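Local structure of carboxyltransferase domain-containing protein (Pyrococcus horikoshii, 2PHC) at residues A[98-103]-A[180-185]; A[90-95]-A[206-211]; A[10-15]-A[51-56]; A[28-33]-A[72-77]; A[133-138]-A[168-173]. The protein has no established function but carries a carboxyltransferase C and D domain and is probably an ATP-binding hydrolase. One frame throughout, in Å; residues are numbered along the deposited sequence.

Contact 1 (A[98-103]-A[180-185]); sequences PDIEFV and RIIGRI
D99 and I181 are joined by two hydrogen bonds: the backbone N of D99 donates to I181 O at 2.9 Å, nearly along the C=O axis, and I181 N donates back to D99 OD2 at 2.9 Å, meeting the lone pair anti to the other carboxylate oxygen. The side-chain oxygen and backbone N of D99 thus grip both polar backbone atoms of I181, tying the start of helix 100-107 to strand 180-184 of what is probably a cyclophilin-like domain. Within the carboxylate the duties are divided. OD2 also forms a salt bridge with R153, whereas OD1 accepts from a water that in turn accepts from R180 NH1, so the two opposite charges meet through solvent. Further out, the R180 guanidinium, its NE bonded to P147 O, lies flat on the ring of F102 with the planes 6° apart. CZ of R180 stands 3.9 Å from the centroid of the F102 ring, a cation-pi stack in which NH1 lies over the ring centre. An alanine in place of F102 would probably leave this face of the guanidinium without its aromatic partner and freer to turn. The apolar flank lies beyond: I100 and I182 cross at about a right angle, CG1 of I100 being 4.0 Å from CB of I182. V103 CG2 touches I182 CG2 at 3.7 Å and R180 CB at 3.9 Å, V103 and R180 sliding past each other in opposite directions.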
# COMPACT_ATOMS: atom_id res chain seq x y z
N PRO A 98 -7.24 21.00 -2.83
CA PRO A 98 -6.88 22.35 -2.34
C PRO A 98 -5.78 22.43 -1.30
O PRO A 98 -5.10 23.48 -1.14
CB PRO A 98 -8.19 22.87 -1.75
CG PRO A 98 -9.13 21.71 -1.74
CD PRO A 98 -8.69 20.76 -2.77
N ASP A 99 -5.58 21.35 -0.60
CA ASP A 99 -4.81 21.39 0.59
C ASP A 99 -3.41 20.81 0.36
O ASP A 99 -2.65 20.67 1.26
CB ASP A 99 -5.53 20.61 1.66
CG ASP A 99 -6.83 21.23 2.11
OD1 ASP A 99 -6.87 22.42 2.35
OD2 ASP A 99 -7.80 20.53 2.26
N ILE A 100 -3.09 20.45 -0.87
CA ILE A 100 -1.84 19.75 -1.13
C ILE A 100 -0.63 20.61 -0.94
O ILE A 100 0.40 20.16 -0.59
CB ILE A 100 -1.82 19.05 -2.49
CG1 ILE A 100 -0.73 17.99 -2.55
CG2 ILE A 100 -1.65 20.03 -3.62
CD1 ILE A 100 -0.79 17.16 -3.73
N GLU A 101 -0.79 21.89 -1.15
CA GLU A 101 0.33 22.80 -1.00
C GLU A 101 0.68 22.94 0.44
O GLU A 101 1.86 23.01 0.77
CB GLU A 101 0.06 24.18 -1.71
CG GLU A 101 -0.15 24.07 -3.29
CD GLU A 101 -1.67 23.94 -3.71
OE1 GLU A 101 -2.59 23.66 -2.87
OE2 GLU A 101 -1.95 24.13 -4.92
N PHE A 102 -0.32 22.99 1.32
CA PHE A 102 -0.02 23.08 2.78
C PHE A 102 0.59 21.77 3.28
O PHE A 102 1.43 21.74 4.25
CB PHE A 102 -1.32 23.40 3.52
CG PHE A 102 -1.20 23.32 5.02
CD1 PHE A 102 -1.12 24.48 5.81
CD2 PHE A 102 -1.19 22.06 5.67
CE1 PHE A 102 -0.99 24.39 7.16
CE2 PHE A 102 -1.00 22.00 7.04
CZ PHE A 102 -0.94 23.13 7.80
N VAL A 103 0.18 20.65 2.69
CA VAL A 103 0.71 19.31 3.12
C VAL A 103 2.20 19.25 2.85
O VAL A 103 2.95 18.88 3.71
CB VAL A 103 0.07 18.08 2.41
CG1 VAL A 103 0.88 16.79 2.77
CG2 VAL A 103 -1.40 17.96 2.78
N ARG A 180 -7.07 16.94 5.23
CA ARG A 180 -6.38 17.72 4.20
C ARG A 180 -6.59 17.06 2.91
O ARG A 180 -6.06 15.97 2.71
CB ARG A 180 -4.86 17.89 4.47
CG ARG A 180 -4.58 18.67 5.73
CD ARG A 180 -4.99 20.20 5.77
NE ARG A 180 -4.72 20.72 7.14
CZ ARG A 180 -4.64 22.03 7.45
NH1 ARG A 180 -4.79 22.98 6.50
NH2 ARG A 180 -4.36 22.38 8.68
N ILE A 181 -7.34 17.69 2.02
CA ILE A 181 -7.67 17.10 0.72
C ILE A 181 -6.63 17.36 -0.38
O ILE A 181 -6.39 18.53 -0.72
CB ILE A 181 -9.04 17.52 0.24
CG1 ILE A 181 -10.11 17.39 1.36
CG2 ILE A 181 -9.36 16.81 -1.02
CD1 ILE A 181 -10.31 15.88 1.99
N ILE A 182 -6.06 16.29 -0.95
CA ILE A 182 -4.88 16.29 -1.86
C ILE A 182 -5.22 15.80 -3.29
O ILE A 182 -4.41 15.87 -4.19
CB ILE A 182 -3.65 15.51 -1.24
CG1 ILE A 182 -3.87 13.96 -1.17
CG2 ILE A 182 -3.26 16.05 0.16
CD1 ILE A 182 -2.51 13.16 -0.93
N GLY A 183 -6.44 15.36 -3.53
CA GLY A 183 -6.69 14.69 -4.79
C GLY A 183 -8.11 14.25 -4.78
O GLY A 183 -8.74 14.30 -3.72
N ARG A 184 -8.63 13.83 -5.94
CA ARG A 184 -9.97 13.31 -5.98
C ARG A 184 -9.96 12.12 -6.91
O ARG A 184 -9.24 12.13 -7.91
CB ARG A 184 -10.90 14.35 -6.56
CG ARG A 184 -12.29 14.05 -6.45
CD ARG A 184 -13.12 15.37 -6.70
NE ARG A 184 -14.51 14.97 -6.93
CZ ARG A 184 -15.47 15.71 -7.51
NH1 ARG A 184 -15.19 16.95 -7.94
NH2 ARG A 184 -16.70 15.21 -7.63
N ILE A 185 -10.78 11.12 -6.57
CA ILE A 185 -11.03 9.93 -7.32
C ILE A 185 -12.30 10.11 -8.18
O ILE A 185 -13.32 10.53 -7.67
CB ILE A 185 -11.28 8.69 -6.31
CG1 ILE A 185 -10.04 8.37 -5.44
CG2 ILE A 185 -11.73 7.52 -7.03
CD1 ILE A 185 -10.36 7.64 -4.05
O HOH W 1 -4.88 23.45 3.81

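Contact 2 (A[90-95]-A[206-211]); sequences VAYGGE and VKFVPI
V90 and F208 make the tight half of this contact, CG2 of V90 coming to 3.3 Å from CD1 of F208, and the two side chains meet at a slant. Y92 closes the same corner: its OH lies 3.4 Å from F208 CB, the two side chains crossing at about a right angle, while V90 CG1 rests over the centre of the tyrosine ring. The hydroxyl itself is hydrogen-bonded to H118 ND1; the imidazole, carried by helix 111-119, also meets the rings of Y92 and F208.

The backbone beneath is a parallel pairing of strands 85-92 and 205-211, centred on V90 opposite P210. These strands are the first and last in the order of the seven-stranded sheet, and this contact pairs them. V90 N donates to V209 O at 3.1 Å and I211 N to V90 O at 3.0 Å. Because V90 supplies both ends of the bridge, P210 fits this register without an N-H of its own; its CA-H points at V90 O instead.

Toward I211 the arrangement loosens. P210 is exposed, touching Y92 CE1 through CG at 3.8 Å, and the side chains of A91 and I211 approach no closer than 4.1 Å, from CB to CG1. A water links the two strands here, accepting from Y92 N and donating to I211 O at 2.6 Å. The result is a seam whose inner end is packed by close carbon contacts and whose outer end is completed by solvent.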
# COMPACT_ATOMS: atom_id res chain seq x y z
N VAL A 90 -6.53 8.79 -8.99
CA VAL A 90 -6.64 9.99 -8.21
C VAL A 90 -6.04 11.04 -9.08
O VAL A 90 -4.87 10.93 -9.45
CB VAL A 90 -5.72 9.97 -6.90
CG1 VAL A 90 -5.88 11.27 -6.06
CG2 VAL A 90 -5.97 8.73 -5.99
N ALA A 91 -6.83 12.05 -9.45
CA ALA A 91 -6.28 13.37 -9.95
C ALA A 91 -5.82 14.23 -8.76
O ALA A 91 -6.62 14.74 -8.02
CB ALA A 91 -7.33 14.08 -10.83
N TYR A 92 -4.51 14.33 -8.56
CA TYR A 92 -3.88 15.06 -7.43
C TYR A 92 -3.68 16.55 -7.78
O TYR A 92 -3.57 16.90 -8.97
CB TYR A 92 -2.49 14.51 -7.08
CG TYR A 92 -2.40 13.15 -6.48
CD1 TYR A 92 -2.36 12.01 -7.28
CD2 TYR A 92 -2.28 12.98 -5.10
CE1 TYR A 92 -2.26 10.72 -6.69
CE2 TYR A 92 -2.17 11.69 -4.51
CZ TYR A 92 -2.16 10.60 -5.32
OH TYR A 92 -2.08 9.36 -4.79
N GLY A 93 -3.60 17.37 -6.72
CA GLY A 93 -3.47 18.83 -6.78
C GLY A 93 -4.54 19.66 -7.48
O GLY A 93 -5.57 19.14 -7.93
N GLY A 94 -4.29 20.98 -7.55
CA GLY A 94 -5.19 21.93 -8.23
C GLY A 94 -6.52 22.02 -7.52
O GLY A 94 -6.60 22.17 -6.30
N GLU A 95 -7.59 21.88 -8.28
CA GLU A 95 -8.89 22.09 -7.72
C GLU A 95 -9.39 20.88 -6.95
O GLU A 95 -10.23 20.98 -6.04
CB GLU A 95 -9.86 22.46 -8.82
CG GLU A 95 -11.02 23.26 -8.26
CD GLU A 95 -10.69 24.71 -7.86
OE1 GLU A 95 -9.50 25.10 -7.58
OE2 GLU A 95 -11.70 25.47 -7.81
N VAL A 206 -4.71 -1.20 -1.75
CA VAL A 206 -5.07 -0.19 -2.72
C VAL A 206 -3.80 0.44 -3.30
O VAL A 206 -2.91 0.75 -2.57
CB VAL A 206 -6.02 0.93 -2.15
CG1 VAL A 206 -6.05 2.09 -3.16
CG2 VAL A 206 -7.52 0.41 -1.82
N LYS A 207 -3.81 0.68 -4.59
CA LYS A 207 -2.71 1.33 -5.20
C LYS A 207 -3.33 2.60 -5.82
O LYS A 207 -4.21 2.50 -6.66
CB LYS A 207 -2.07 0.42 -6.32
CG LYS A 207 -0.76 1.02 -6.99
CD LYS A 207 0.24 1.62 -5.97
CE LYS A 207 1.70 2.05 -6.54
NZ LYS A 207 1.57 3.09 -7.65
N PHE A 208 -2.92 3.78 -5.35
CA PHE A 208 -3.35 5.03 -5.98
C PHE A 208 -2.52 5.29 -7.20
O PHE A 208 -1.34 5.01 -7.21
CB PHE A 208 -3.34 6.24 -5.06
CG PHE A 208 -4.26 6.11 -3.87
CD1 PHE A 208 -5.61 6.10 -4.02
CD2 PHE A 208 -3.74 6.06 -2.60
CE1 PHE A 208 -6.44 6.01 -2.88
CE2 PHE A 208 -4.55 5.96 -1.48
CZ PHE A 208 -5.88 5.96 -1.65
N VAL A 209 -3.21 5.78 -8.24
CA VAL A 209 -2.63 5.94 -9.57
C VAL A 209 -2.87 7.38 -10.02
O VAL A 209 -4.01 7.69 -10.41
CB VAL A 209 -3.31 4.98 -10.64
CG1 VAL A 209 -2.66 5.19 -12.07
CG2 VAL A 209 -3.23 3.50 -10.22
N PRO A 210 -1.85 8.27 -9.93
CA PRO A 210 -2.03 9.65 -10.38
C PRO A 210 -2.50 9.69 -11.83
O PRO A 210 -1.95 9.01 -12.65
CB PRO A 210 -0.62 10.19 -10.30
CG PRO A 210 0.09 9.36 -9.35
CD PRO A 210 -0.45 8.02 -9.51
N ILE A 211 -3.58 10.41 -12.12
CA ILE A 211 -4.11 10.69 -13.47
C ILE A 211 -4.17 12.24 -13.62
O ILE A 211 -4.05 12.96 -12.62
CB ILE A 211 -5.54 10.06 -13.74
CG1 ILE A 211 -6.61 10.60 -12.78
CG2 ILE A 211 -5.49 8.54 -13.76
CD1 ILE A 211 -8.04 10.13 -13.06
O HOH W 2 -2.51 13.47 -10.64

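Contact 3 (A[10-15]-A[51-56]); sequences AFLISF and SLLVIY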
# COMPACT_ATOMS: atom_id res chain seq x y z
N ALA A 10 23.02 -20.68 1.88
CA ALA A 10 22.05 -19.65 2.22
C ALA A 10 21.69 -18.74 1.09
O ALA A 10 22.53 -18.37 0.27
CB ALA A 10 22.58 -18.77 3.41
N PHE A 11 20.45 -18.27 1.11
CA PHE A 11 20.01 -17.22 0.15
C PHE A 11 19.36 -16.04 0.86
O PHE A 11 18.83 -16.19 1.88
CB PHE A 11 19.01 -17.82 -0.91
CG PHE A 11 19.66 -18.82 -1.86
CD1 PHE A 11 19.73 -20.16 -1.54
CD2 PHE A 11 20.25 -18.39 -3.04
CE1 PHE A 11 20.35 -21.04 -2.37
CE2 PHE A 11 20.89 -19.28 -3.84
CZ PHE A 11 20.90 -20.62 -3.51
N LEU A 12 19.44 -14.87 0.28
CA LEU A 12 18.80 -13.74 0.84
C LEU A 12 17.82 -13.21 -0.22
O LEU A 12 18.24 -12.95 -1.37
CB LEU A 12 19.85 -12.66 1.16
CG LEU A 12 19.41 -11.41 1.93
CD1 LEU A 12 19.20 -11.62 3.42
CD2 LEU A 12 20.37 -10.22 1.65
N ILE A 13 16.58 -13.26 0.17
CA ILE A 13 15.56 -12.48 -0.38
C ILE A 13 15.50 -11.17 0.28
O ILE A 13 15.36 -10.97 1.41
CB ILE A 13 14.21 -13.18 -0.35
CG1 ILE A 13 14.38 -14.64 -0.67
CG2 ILE A 13 13.27 -12.56 -1.31
CD1 ILE A 13 13.55 -15.51 0.13
N SER A 14 15.50 -10.25 -0.56
CA SER A 14 16.02 -8.88 -0.49
C SER A 14 15.06 -7.88 -1.16
O SER A 14 14.41 -8.23 -2.12
CB SER A 14 17.42 -8.80 -1.15
OG SER A 14 17.85 -7.47 -1.07
N PHE A 15 14.22 -6.76 -0.66
CA PHE A 15 13.03 -6.14 -1.29
C PHE A 15 13.11 -4.71 -1.94
O PHE A 15 12.12 -4.31 -2.68
CB PHE A 15 11.79 -6.23 -0.36
CG PHE A 15 11.28 -7.62 -0.16
CD1 PHE A 15 10.19 -8.09 -0.88
CD2 PHE A 15 11.91 -8.48 0.72
CE1 PHE A 15 9.70 -9.37 -0.69
CE2 PHE A 15 11.46 -9.77 0.92
CZ PHE A 15 10.31 -10.23 0.19
N SER A 51 14.65 -7.76 4.11
CA SER A 51 15.12 -9.00 3.49
C SER A 51 14.78 -10.26 4.29
O SER A 51 14.50 -10.18 5.48
CB SER A 51 16.61 -8.93 3.33
OG SER A 51 17.19 -8.51 4.55
N LEU A 52 14.87 -11.42 3.68
CA LEU A 52 14.76 -12.66 4.39
C LEU A 52 15.85 -13.60 4.09
O LEU A 52 16.06 -13.95 2.99
CB LEU A 52 13.43 -13.31 4.11
CG LEU A 52 13.13 -14.69 4.61
CD1 LEU A 52 12.86 -14.65 6.03
CD2 LEU A 52 11.97 -15.12 3.89
N LEU A 53 16.54 -14.02 5.12
CA LEU A 53 17.59 -14.97 5.00
C LEU A 53 17.08 -16.38 5.08
O LEU A 53 16.32 -16.71 5.92
CB LEU A 53 18.70 -14.69 5.98
CG LEU A 53 19.97 -15.52 5.84
CD1 LEU A 53 20.69 -15.21 4.63
CD2 LEU A 53 20.80 -15.41 7.02
N VAL A 54 17.47 -17.18 4.13
CA VAL A 54 17.04 -18.52 4.01
C VAL A 54 18.25 -19.45 3.97
O VAL A 54 19.17 -19.31 3.18
CB VAL A 54 16.15 -18.78 2.75
CG1 VAL A 54 15.45 -20.16 2.87
CG2 VAL A 54 15.10 -17.70 2.66
N ILE A 55 18.18 -20.42 4.85
CA ILE A 55 19.25 -21.36 4.99
C ILE A 55 18.76 -22.79 4.95
O ILE A 55 17.65 -23.06 5.42
CB ILE A 55 19.81 -21.20 6.47
CG1 ILE A 55 20.46 -19.82 6.66
CG2 ILE A 55 20.81 -22.30 6.85
CD1 ILE A 55 20.63 -19.46 8.08
N TYR A 56 19.52 -23.58 4.22
CA TYR A 56 19.15 -24.86 3.69
C TYR A 56 20.15 -25.92 4.05
O TYR A 56 21.28 -25.64 4.31
CB TYR A 56 18.91 -24.84 2.18
CG TYR A 56 20.09 -24.66 1.23
CD1 TYR A 56 20.41 -23.45 0.72
CD2 TYR A 56 20.80 -25.74 0.77
CE1 TYR A 56 21.41 -23.29 -0.13
CE2 TYR A 56 21.82 -25.57 -0.11
CZ TYR A 56 22.11 -24.35 -0.55
OH TYR A 56 23.11 -24.16 -1.41
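F11 and V54 form a hydrogen-bonded antiparallel pair, F11 N donating to V54 O at 2.6 Å and V54 N returning a bond to F11 O at 2.8 Å. Two residues along, I13 N donates to L52 O at 2.9 Å. Side chains alternate between the faces of the sheet. On the face of F11 and I13, CD1 of I13 touches V54 CG2 at 3.7 Å, and I13 lies side by side with L52, pointing the same way. The rings of F11 and Y56 meet rim to rim, neither over the other's face, with CE1 of each 3.3 Å apart and the planes at 20°. On the reverse face A10 CB meets I55 CG1 at 4.0 Å, and L12 CD1 reaches S51 CB at 3.7 Å.

These are the two inner strands of a four-stranded antiparallel sheet. Strand 10-14 leads through helix 21-37 to strand 42-48, with 51-56 lying between, which makes a split beta-alpha-beta unit.

Outside this shell, helix 21-37 packs L30 against I13 and F15. Helix 63-82 sets V66 and L70 against F11, whose ring also meets Y63 edge-to-face.

Contact 4 (A[28-33]-A[72-77]); sequences HSLAKA and RISARE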
# COMPACT_ATOMS: atom_id res chain seq x y z
N HIS A 28 7.56 -10.76 6.14
CA HIS A 28 6.81 -11.62 7.04
C HIS A 28 5.85 -12.61 6.26
O HIS A 28 5.80 -13.76 6.57
CB HIS A 28 6.03 -10.78 8.03
CG HIS A 28 5.22 -11.59 8.98
ND1 HIS A 28 3.85 -11.38 9.13
CD2 HIS A 28 5.57 -12.54 9.88
CE1 HIS A 28 3.39 -12.22 10.05
NE2 HIS A 28 4.41 -12.95 10.49
N SER A 29 5.12 -12.13 5.28
CA SER A 29 4.21 -12.93 4.47
C SER A 29 4.95 -14.00 3.68
O SER A 29 4.46 -15.06 3.54
CB SER A 29 3.51 -12.02 3.46
OG SER A 29 2.74 -11.10 4.13
N LEU A 30 6.12 -13.67 3.17
CA LEU A 30 6.94 -14.57 2.47
C LEU A 30 7.47 -15.65 3.39
O LEU A 30 7.49 -16.82 2.98
CB LEU A 30 8.08 -13.81 1.80
CG LEU A 30 9.17 -14.51 1.00
CD1 LEU A 30 8.75 -15.61 -0.01
CD2 LEU A 30 10.06 -13.49 0.33
N ALA A 31 7.87 -15.29 4.59
CA ALA A 31 8.36 -16.26 5.51
C ALA A 31 7.28 -17.20 5.90
O ALA A 31 7.47 -18.36 5.89
CB ALA A 31 8.92 -15.64 6.70
N LYS A 32 6.14 -16.65 6.22
CA LYS A 32 4.94 -17.41 6.29
C LYS A 32 4.59 -18.33 5.10
O LYS A 32 4.03 -19.34 5.33
CB LYS A 32 3.77 -16.61 6.83
CG LYS A 32 3.91 -16.16 8.28
CD LYS A 32 3.22 -17.02 9.28
CE LYS A 32 3.79 -16.90 10.65
NZ LYS A 32 2.90 -17.28 11.73
N ALA A 33 4.95 -17.99 3.87
CA ALA A 33 4.45 -18.68 2.66
C ALA A 33 5.38 -19.87 2.66
O ALA A 33 4.98 -21.04 2.43
CB ALA A 33 4.68 -17.82 1.37
N ARG A 72 10.18 -19.18 -7.02
CA ARG A 72 8.83 -19.64 -7.39
C ARG A 72 7.83 -19.28 -6.31
O ARG A 72 6.76 -18.78 -6.57
CB ARG A 72 8.85 -21.15 -7.66
CG ARG A 72 9.97 -21.43 -8.79
CD ARG A 72 10.14 -22.82 -9.19
NE ARG A 72 10.12 -23.77 -8.07
CZ ARG A 72 10.58 -25.02 -8.15
NH1 ARG A 72 11.07 -25.47 -9.31
NH2 ARG A 72 10.51 -25.81 -7.08
N ILE A 73 8.22 -19.53 -5.09
CA ILE A 73 7.43 -19.05 -3.96
C ILE A 73 7.31 -17.48 -3.91
O ILE A 73 6.26 -17.02 -3.68
CB ILE A 73 7.85 -19.86 -2.68
CG1 ILE A 73 6.81 -19.75 -1.56
CG2 ILE A 73 9.21 -19.49 -2.20
CD1 ILE A 73 6.83 -20.94 -0.75
N SER A 74 8.32 -16.69 -4.32
CA SER A 74 8.20 -15.25 -4.41
C SER A 74 7.29 -14.67 -5.52
O SER A 74 6.69 -13.56 -5.36
CB SER A 74 9.59 -14.64 -4.57
OG SER A 74 10.51 -15.40 -3.84
N ALA A 75 7.28 -15.38 -6.66
CA ALA A 75 6.36 -15.18 -7.77
C ALA A 75 4.92 -15.32 -7.42
O ALA A 75 4.14 -14.52 -7.87
CB ALA A 75 6.72 -16.15 -9.00
N ARG A 76 4.60 -16.36 -6.66
CA ARG A 76 3.31 -16.67 -6.13
C ARG A 76 2.79 -15.77 -4.99
O ARG A 76 1.57 -15.65 -4.83
CB ARG A 76 3.41 -18.11 -5.55
CG ARG A 76 3.54 -19.27 -6.70
CD ARG A 76 3.10 -20.71 -6.26
NE ARG A 76 4.28 -21.55 -5.96
CZ ARG A 76 4.63 -22.09 -4.78
NH1 ARG A 76 3.85 -21.94 -3.70
NH2 ARG A 76 5.79 -22.79 -4.72
N GLU A 77 3.70 -15.29 -4.11
CA GLU A 77 3.44 -14.20 -3.20
C GLU A 77 3.07 -12.86 -3.91
O GLU A 77 2.09 -12.26 -3.59
CB GLU A 77 4.68 -14.02 -2.26
CG GLU A 77 4.57 -14.93 -1.07
CD GLU A 77 3.30 -14.54 -0.22
OE1 GLU A 77 3.17 -13.30 0.12
OE2 GLU A 77 2.46 -15.44 0.10
O HOH W 3 1.89 -15.22 2.92
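E77 reaches S29 and A33 through a chain bent at chi2 (-63°), and I73 joins it at A33 with CG1 anti to the backbone N (chi1 -162°). The carboxylate of E77 is thereby divided between two neighbours: OE1 comes 3.6 Å from S29 CB, and OE2 lies 3.5 Å from A33 CB. The methyl of A33 also touches I73, CB to CG1 at 4.1 Å, while I73 CD1 settles 3.7 Å from A33 O.

No hydrogen bond runs directly between the segments. A water does this work, donating to S29 O at 2.6 Å and to E77 OE2 at 2.9 Å. Helices 21-37 and 63-82 pack on one face of the four-stranded sheet, with A33 and S29 among the residues that meet; segments 28-33 and 72-77 of these helices run at 123° to each other, their axes 10.1 Å apart at closest approach.

E77 OE1 has a further partner in R80, one turn on in its own helix, and this salt bridge would probably help keep the carboxylate charged beside the apolar methyl. L30 CD1 comes 4.2 Å from S74 OG, a hydroxyl bonded to L70 O, while L30 also rests on L52 of the sheet.

Contact 5 (A[133-138]-A[168-173]); sequences GFAYLG and TGWYAI
A135 and W170 form a hydrogen-bonded pair between antiparallel strands 134-138 and 167-171, neighbours in the seven-stranded sheet of the probably cyclophilin-like domain, A135 N donating to W170 O at 3.1 Å and W170 N to A135 O at 3.2 Å. A172 N extends the ladder to G133 O at 2.9 Å; at the other end the bond from L137 N to T168 O is weak.

On one face of the sheet F134 turns its edge to the face of Y171, ring centroids 5.0 Å apart and planes at 87°, with CE1 over the centre of the tyrosine ring. F134's own face receives W170 O, which is 3.2 Å from CD1. G169 makes room for this ring, since a side chain there would strike A135 O and crowd CE2 of F134. An alanine in place of Y171 would probably leave the F134 edge without the ring it points into and open a gap beside it.

On the other face, with CG between the backbone N and carbonyl carbon (chi1 70°), the W170 ring lies across A135, whose CB stands over the six-membered ring, 3.7 Å from its centroid, a CH-pi contact; L137 CD2 lies 4.0 Å from W170 CZ3. With indole NE1 bonded to T189 OG1, the chemistry implies a buried tryptophan whose polar atom is satisfied while its carbon face packs against a methyl.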
# COMPACT_ATOMS: atom_id res chain seq x y z
N GLY A 133 -20.40 7.05 3.20
CA GLY A 133 -19.18 6.23 3.01
C GLY A 133 -17.81 6.93 3.22
O GLY A 133 -17.56 7.99 2.72
N PHE A 134 -16.91 6.26 3.92
CA PHE A 134 -15.50 6.67 4.03
C PHE A 134 -14.67 5.36 4.01
O PHE A 134 -15.10 4.37 4.57
CB PHE A 134 -15.30 7.46 5.36
CG PHE A 134 -13.95 8.20 5.43
CD1 PHE A 134 -13.78 9.49 4.91
CD2 PHE A 134 -12.85 7.59 5.92
CE1 PHE A 134 -12.55 10.08 4.91
CE2 PHE A 134 -11.62 8.20 5.96
CZ PHE A 134 -11.47 9.44 5.45
N ALA A 135 -13.52 5.34 3.32
CA ALA A 135 -12.55 4.26 3.43
C ALA A 135 -11.30 4.70 4.17
O ALA A 135 -10.71 5.73 3.89
CB ALA A 135 -12.17 3.80 2.09
N TYR A 136 -10.89 3.87 5.10
CA TYR A 136 -9.88 4.24 6.05
C TYR A 136 -8.79 3.31 5.72
O TYR A 136 -9.07 2.12 5.55
CB TYR A 136 -10.33 3.93 7.45
CG TYR A 136 -11.41 4.80 7.99
CD1 TYR A 136 -11.11 5.86 8.89
CD2 TYR A 136 -12.73 4.48 7.76
CE1 TYR A 136 -12.11 6.60 9.46
CE2 TYR A 136 -13.72 5.19 8.33
CZ TYR A 136 -13.39 6.28 9.18
OH TYR A 136 -14.43 7.01 9.74
N LEU A 137 -7.57 3.83 5.64
CA LEU A 137 -6.43 3.07 5.04
C LEU A 137 -5.27 3.14 5.98
O LEU A 137 -5.28 3.99 6.88
CB LEU A 137 -5.96 3.57 3.66
CG LEU A 137 -6.93 3.71 2.53
CD1 LEU A 137 -6.15 4.33 1.38
CD2 LEU A 137 -7.76 2.48 2.08
N GLY A 138 -4.35 2.16 5.88
CA GLY A 138 -3.25 2.03 6.75
C GLY A 138 -2.10 1.96 5.80
O GLY A 138 -2.24 1.56 4.67
N THR A 168 -4.56 8.15 5.76
CA THR A 168 -5.14 8.61 4.54
C THR A 168 -6.41 7.80 4.26
O THR A 168 -6.70 6.81 4.90
CB THR A 168 -4.10 8.66 3.34
OG1 THR A 168 -4.69 9.33 2.22
CG2 THR A 168 -3.60 7.26 2.93
N GLY A 169 -7.23 8.27 3.37
CA GLY A 169 -8.45 7.57 3.09
C GLY A 169 -9.17 8.47 2.15
O GLY A 169 -8.59 9.44 1.68
N TRP A 170 -10.42 8.17 1.86
CA TRP A 170 -11.20 9.07 1.03
C TRP A 170 -12.69 9.13 1.47
O TRP A 170 -13.24 8.16 2.01
CB TRP A 170 -11.09 8.71 -0.44
CG TRP A 170 -11.77 7.40 -0.87
CD1 TRP A 170 -13.05 7.23 -1.27
CD2 TRP A 170 -11.15 6.08 -1.01
NE1 TRP A 170 -13.29 5.93 -1.65
CE2 TRP A 170 -12.15 5.20 -1.45
CE3 TRP A 170 -9.84 5.59 -0.79
CZ2 TRP A 170 -11.89 3.82 -1.73
CZ3 TRP A 170 -9.59 4.19 -1.03
CH2 TRP A 170 -10.59 3.36 -1.51
N TYR A 171 -13.28 10.32 1.25
CA TYR A 171 -14.72 10.55 1.24
C TYR A 171 -15.38 9.90 0.05
O TYR A 171 -15.05 10.26 -1.10
CB TYR A 171 -14.95 12.03 1.23
CG TYR A 171 -14.33 12.69 2.42
CD1 TYR A 171 -15.08 12.95 3.51
CD2 TYR A 171 -13.00 13.05 2.44
CE1 TYR A 171 -14.55 13.56 4.62
CE2 TYR A 171 -12.44 13.70 3.54
CZ TYR A 171 -13.21 13.92 4.63
OH TYR A 171 -12.72 14.49 5.75
N ALA A 172 -16.22 8.91 0.29
CA ALA A 172 -16.83 8.15 -0.81
C ALA A 172 -17.97 8.95 -1.45
O ALA A 172 -18.20 8.86 -2.63
CB ALA A 172 -17.32 6.78 -0.35
N ILE A 173 -18.66 9.78 -0.66
CA ILE A 173 -19.64 10.72 -1.18
C ILE A 173 -19.49 12.09 -0.53
O ILE A 173 -18.73 12.26 0.44
CB ILE A 173 -21.11 10.18 -1.03
CG1 ILE A 173 -21.48 10.03 0.45
CG2 ILE A 173 -21.27 8.85 -1.72
CD1 ILE A 173 -23.03 10.08 0.68

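From the N terminus, contact 3 closes first, pairing strands 10-14 and 51-56. Contact 4 crosses it, for the segments alternate along the chain, and so the helices following those two strands pack together on the same sheet; the two contacts touch through L30. Both close before strand 85-92 begins the second part of the fold. There contact 2 makes the longest loop, joining 90-95 to 206-211; contact 1 nests inside it, and contact 5 inside contact 1. All three reach the seven-stranded sheet, and they touch through R184 with A91, F208 with L137 and I181 with Y171. Contacts 1 and 3 lie about 40 Å apart, centre to centre.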